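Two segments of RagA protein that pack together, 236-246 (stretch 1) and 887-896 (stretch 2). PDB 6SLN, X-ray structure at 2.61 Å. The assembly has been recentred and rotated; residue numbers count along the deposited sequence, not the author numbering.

Stretch 1 (236-246) LDNMMTGDELL
Stretch 2 (887-896) QLNKDKMLLN

Two segments more than 640 residues apart in sequence are joined by a single beta bridge, with no strand continuing on from it. The bridge pairs Met239 with Asp891, whose CA atoms lie 4.4 Å apart, and two backbone hydrogen bonds from the neighbouring residues define it: Lys892 N donates to Asn238 O at 2.9 Å and 173°, and Met240 N donates to Lys890 O at 2.9 Å and 160°. Because the bonds link Asn238 with Lys892 and Met240 with Lys890, crossing the order of the flanking residues, the bridge is of the antiparallel kind; the CA of Met240 also lies 4.9 Å from the CA of Lys892, and further on Leu245 falls nearest Asn889, their CA atoms 6.2 Å apart. The extended torsions at Met239 (-80/152), Met240 (-59/146), Lys890 (-126/164) and Asp891 (-64/138) supply the conformation the bridge needs.

Past the bridge each chain turns into a helical segment. Lys892 to Leu895 form a 3-10 segment, starting at -50/-23, in which Leu895 N donates to Lys892 O at 3.0 Å. Asp891 OD1 accepts from Met893 N at 2.7 Å and 165°, while its other carboxylate oxygen, OD2, receives a weak bond from Asn238 ND2 at 3.0 Å and only 123°; Asp891 has chi1 t and Asn238 chi1 p. In stretch 1 the helix begins at Gly242, and Thr241 (-77/-179, chi1 p) is its N-cap: Thr241 OG1 accepts from Glu244 N at 3.3 Å and 161°. Glu244 reciprocates, its OE1 accepting from Thr241 N at 3.0 Å and 174°.

That same carboxylate is the anchor for Lys892. The lysine leaves the backbone sideways, with chi1 to chi4 m, t, t, m, and its extended middle carries NZ to Glu244 (m, t, then -31°). The salt bridge measures 2.9 Å from Lys892 NZ to Glu244 OE1; the contact from Lys892 NZ to Glu244 OE2 is weaker, at 3.3 Å. On the way, Lys892 CE passes 3.3 Å from Met239 O.

Asn889 (-61/141, chi1 t, chi2 40°) reaches the other chain through its side chain. Its ND2 donates to Met240 O at 3.1 Å and 144°. Asn889 OD1 is 3.2 Å from Met240 O too, but both are acceptors, so proximity there is not bonding. OD1 is instead served by a water, which donates weak bonds to Asn889 OD1 and Thr241 O, each at 2.9 Å. Leu245, pointing toward stretch 2 with rotamer t, p, packs its CB 3.6 Å from Asn889 OD1.

The two methionines differ in shape. Met240 is nearly extended beyond chi1 (m, t, t), placing CE 3.7 Å from Leu895 CD2 and 4.0 Å from Leu894 CB; with 111 Å² covered, it has the largest area of any residue in the contact. Met239 is m, m, m: its CA-to-CB bond points away overall, yet the folded chain returns CE to 3.4 Å from Lys890 C and 3.5 Å from Asn889 O. In total the two stretches bury 715 Å².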

# COMPACT_ATOMS: atom_id res chain seq x y z
N LEU A 236 -23.86 7.62 37.16
CA LEU A 236 -25.21 7.62 36.60
C LEU A 236 -26.26 8.01 37.64
O LEU A 236 -27.28 8.60 37.27
CB LEU A 236 -25.51 6.25 36.00
CG LEU A 236 -24.71 6.06 34.72
CD1 LEU A 236 -23.81 4.83 34.77
CD2 LEU A 236 -25.65 6.01 33.56
N ASP A 237 -26.01 7.72 38.92
CA ASP A 237 -27.04 7.85 39.96
C ASP A 237 -27.68 9.23 39.95
O ASP A 237 -28.91 9.36 40.01
CB ASP A 237 -26.44 7.56 41.34
CG ASP A 237 -26.00 6.10 41.51
OD1 ASP A 237 -26.08 5.29 40.56
OD2 ASP A 237 -25.54 5.75 42.63
N ASN A 238 -26.86 10.27 39.82
CA ASN A 238 -27.23 11.65 40.09
C ASN A 238 -27.66 12.42 38.85
O ASN A 238 -27.91 13.63 38.96
CB ASN A 238 -26.05 12.36 40.75
CG ASN A 238 -24.72 12.01 40.07
OD1 ASN A 238 -24.08 11.00 40.40
ND2 ASN A 238 -24.32 12.82 39.09
N MET A 239 -27.72 11.78 37.68
CA MET A 239 -28.08 12.52 36.48
C MET A 239 -29.59 12.73 36.39
O MET A 239 -30.40 11.94 36.91
CB MET A 239 -27.55 11.83 35.21
CG MET A 239 -26.01 11.69 35.10
SD MET A 239 -25.09 13.25 35.12
CE MET A 239 -25.76 14.02 33.64
N MET A 240 -29.97 13.82 35.73
CA MET A 240 -31.37 14.14 35.53
C MET A 240 -32.06 13.03 34.76
O MET A 240 -31.48 12.37 33.90
CB MET A 240 -31.52 15.46 34.76
CG MET A 240 -31.41 16.74 35.58
SD MET A 240 -31.45 18.15 34.46
CE MET A 240 -31.19 19.51 35.58
N THR A 241 -33.33 12.82 35.09
CA THR A 241 -34.19 11.94 34.33
C THR A 241 -34.64 12.65 33.05
O THR A 241 -34.25 13.80 32.78
CB THR A 241 -35.39 11.52 35.16
OG1 THR A 241 -36.11 12.69 35.55
CG2 THR A 241 -34.93 10.76 36.40
N GLY A 242 -35.45 11.96 32.25
CA GLY A 242 -35.99 12.56 31.06
C GLY A 242 -36.86 13.75 31.43
O GLY A 242 -36.64 14.87 30.95
N ASP A 243 -37.84 13.51 32.30
CA ASP A 243 -38.77 14.57 32.66
C ASP A 243 -38.03 15.75 33.23
O ASP A 243 -38.23 16.90 32.81
CB ASP A 243 -39.82 14.07 33.67
CG ASP A 243 -40.86 13.16 33.04
OD1 ASP A 243 -41.02 13.19 31.81
OD2 ASP A 243 -41.50 12.39 33.80
N GLU A 244 -37.13 15.49 34.18
CA GLU A 244 -36.41 16.56 34.86
C GLU A 244 -35.63 17.42 33.87
O GLU A 244 -35.70 18.65 33.92
CB GLU A 244 -35.49 15.97 35.91
CG GLU A 244 -36.23 15.42 37.08
CD GLU A 244 -35.32 14.75 38.06
OE1 GLU A 244 -34.28 14.19 37.64
OE2 GLU A 244 -35.67 14.76 39.26
N LEU A 245 -34.87 16.77 32.96
CA LEU A 245 -34.13 17.53 31.96
C LEU A 245 -35.06 18.38 31.11
O LEU A 245 -34.81 19.57 30.91
CB LEU A 245 -33.33 16.59 31.06
CG LEU A 245 -32.67 17.34 29.90
CD1 LEU A 245 -31.76 18.43 30.45
CD2 LEU A 245 -31.91 16.39 29.01
N LEU A 246 -36.16 17.79 30.62
CA LEU A 246 -37.08 18.56 29.78
C LEU A 246 -37.68 19.74 30.53
O LEU A 246 -37.76 20.85 29.99
CB LEU A 246 -38.19 17.66 29.24
CG LEU A 246 -39.31 18.37 28.47
CD1 LEU A 246 -38.75 19.19 27.34
CD2 LEU A 246 -40.32 17.36 27.93
N GLN A 887 -28.48 21.42 25.77
CA GLN A 887 -29.12 20.26 25.17
C GLN A 887 -28.64 18.96 25.78
O GLN A 887 -29.18 17.90 25.45
CB GLN A 887 -28.87 20.23 23.66
CG GLN A 887 -27.46 19.82 23.29
CD GLN A 887 -26.58 21.01 22.96
OE1 GLN A 887 -26.54 22.01 23.70
NE2 GLN A 887 -25.88 20.92 21.83
N LEU A 888 -27.65 19.00 26.66
CA LEU A 888 -27.12 17.79 27.27
C LEU A 888 -27.79 17.53 28.61
O LEU A 888 -28.11 18.47 29.35
CB LEU A 888 -25.61 17.89 27.47
CG LEU A 888 -24.82 18.38 26.28
CD1 LEU A 888 -23.35 18.46 26.64
CD2 LEU A 888 -25.06 17.44 25.13
N ASN A 889 -27.96 16.25 28.91
CA ASN A 889 -28.43 15.87 30.23
C ASN A 889 -27.44 16.36 31.27
O ASN A 889 -26.22 16.33 31.04
CB ASN A 889 -28.60 14.35 30.32
CG ASN A 889 -29.41 13.92 31.53
OD1 ASN A 889 -30.41 14.56 31.88
ND2 ASN A 889 -28.99 12.83 32.17
N LYS A 890 -27.96 16.83 32.40
CA LYS A 890 -27.19 17.50 33.44
C LYS A 890 -27.41 16.82 34.79
O LYS A 890 -28.36 16.05 34.98
CB LYS A 890 -27.57 18.98 33.54
CG LYS A 890 -27.37 19.76 32.26
CD LYS A 890 -25.90 20.13 32.06
CE LYS A 890 -25.63 20.61 30.64
NZ LYS A 890 -26.47 21.76 30.18
N ASP A 891 -26.52 17.13 35.72
CA ASP A 891 -26.66 16.68 37.10
C ASP A 891 -27.91 17.27 37.75
O ASP A 891 -28.21 18.46 37.58
CB ASP A 891 -25.41 17.05 37.89
CG ASP A 891 -25.39 16.46 39.28
OD1 ASP A 891 -26.36 16.69 40.04
OD2 ASP A 891 -24.39 15.77 39.62
N LYS A 892 -28.63 16.44 38.52
CA LYS A 892 -29.83 16.88 39.24
C LYS A 892 -29.61 18.15 40.04
O LYS A 892 -30.57 18.86 40.34
CB LYS A 892 -30.33 15.78 40.19
CG LYS A 892 -31.09 14.64 39.54
CD LYS A 892 -31.24 13.45 40.49
CE LYS A 892 -31.92 12.25 39.82
NZ LYS A 892 -33.41 12.37 39.68
N MET A 893 -28.36 18.46 40.40
CA MET A 893 -28.10 19.65 41.21
C MET A 893 -28.58 20.92 40.53
O MET A 893 -29.00 21.87 41.22
CB MET A 893 -26.61 19.73 41.54
CG MET A 893 -25.70 19.75 40.30
SD MET A 893 -24.13 20.63 40.53
CE MET A 893 -23.33 19.52 41.67
N LEU A 894 -28.58 20.97 39.19
CA LEU A 894 -28.96 22.22 38.54
C LEU A 894 -30.44 22.53 38.70
O LEU A 894 -30.87 23.63 38.33
CB LEU A 894 -28.59 22.20 37.06
CG LEU A 894 -27.10 21.92 36.81
CD1 LEU A 894 -26.67 22.21 35.36
CD2 LEU A 894 -26.20 22.66 37.82
N LEU A 895 -31.23 21.60 39.25
CA LEU A 895 -32.62 21.91 39.54
C LEU A 895 -32.74 22.84 40.73
O LEU A 895 -33.75 23.54 40.84
CB LEU A 895 -33.40 20.63 39.80
CG LEU A 895 -33.30 19.58 38.70
CD1 LEU A 895 -33.55 18.19 39.28
CD2 LEU A 895 -34.28 19.90 37.60
N ASN A 896 -31.73 22.88 41.61
CA ASN A 896 -31.70 23.78 42.75
C ASN A 896 -30.84 25.02 42.50
O ASN A 896 -30.30 25.60 43.44
CB ASN A 896 -31.21 23.03 43.99
CG ASN A 896 -31.86 23.54 45.26
OD1 ASN A 896 -32.78 24.36 45.21
ND2 ASN A 896 -31.39 23.06 46.41
O HOH W 1 -32.53 13.18 30.47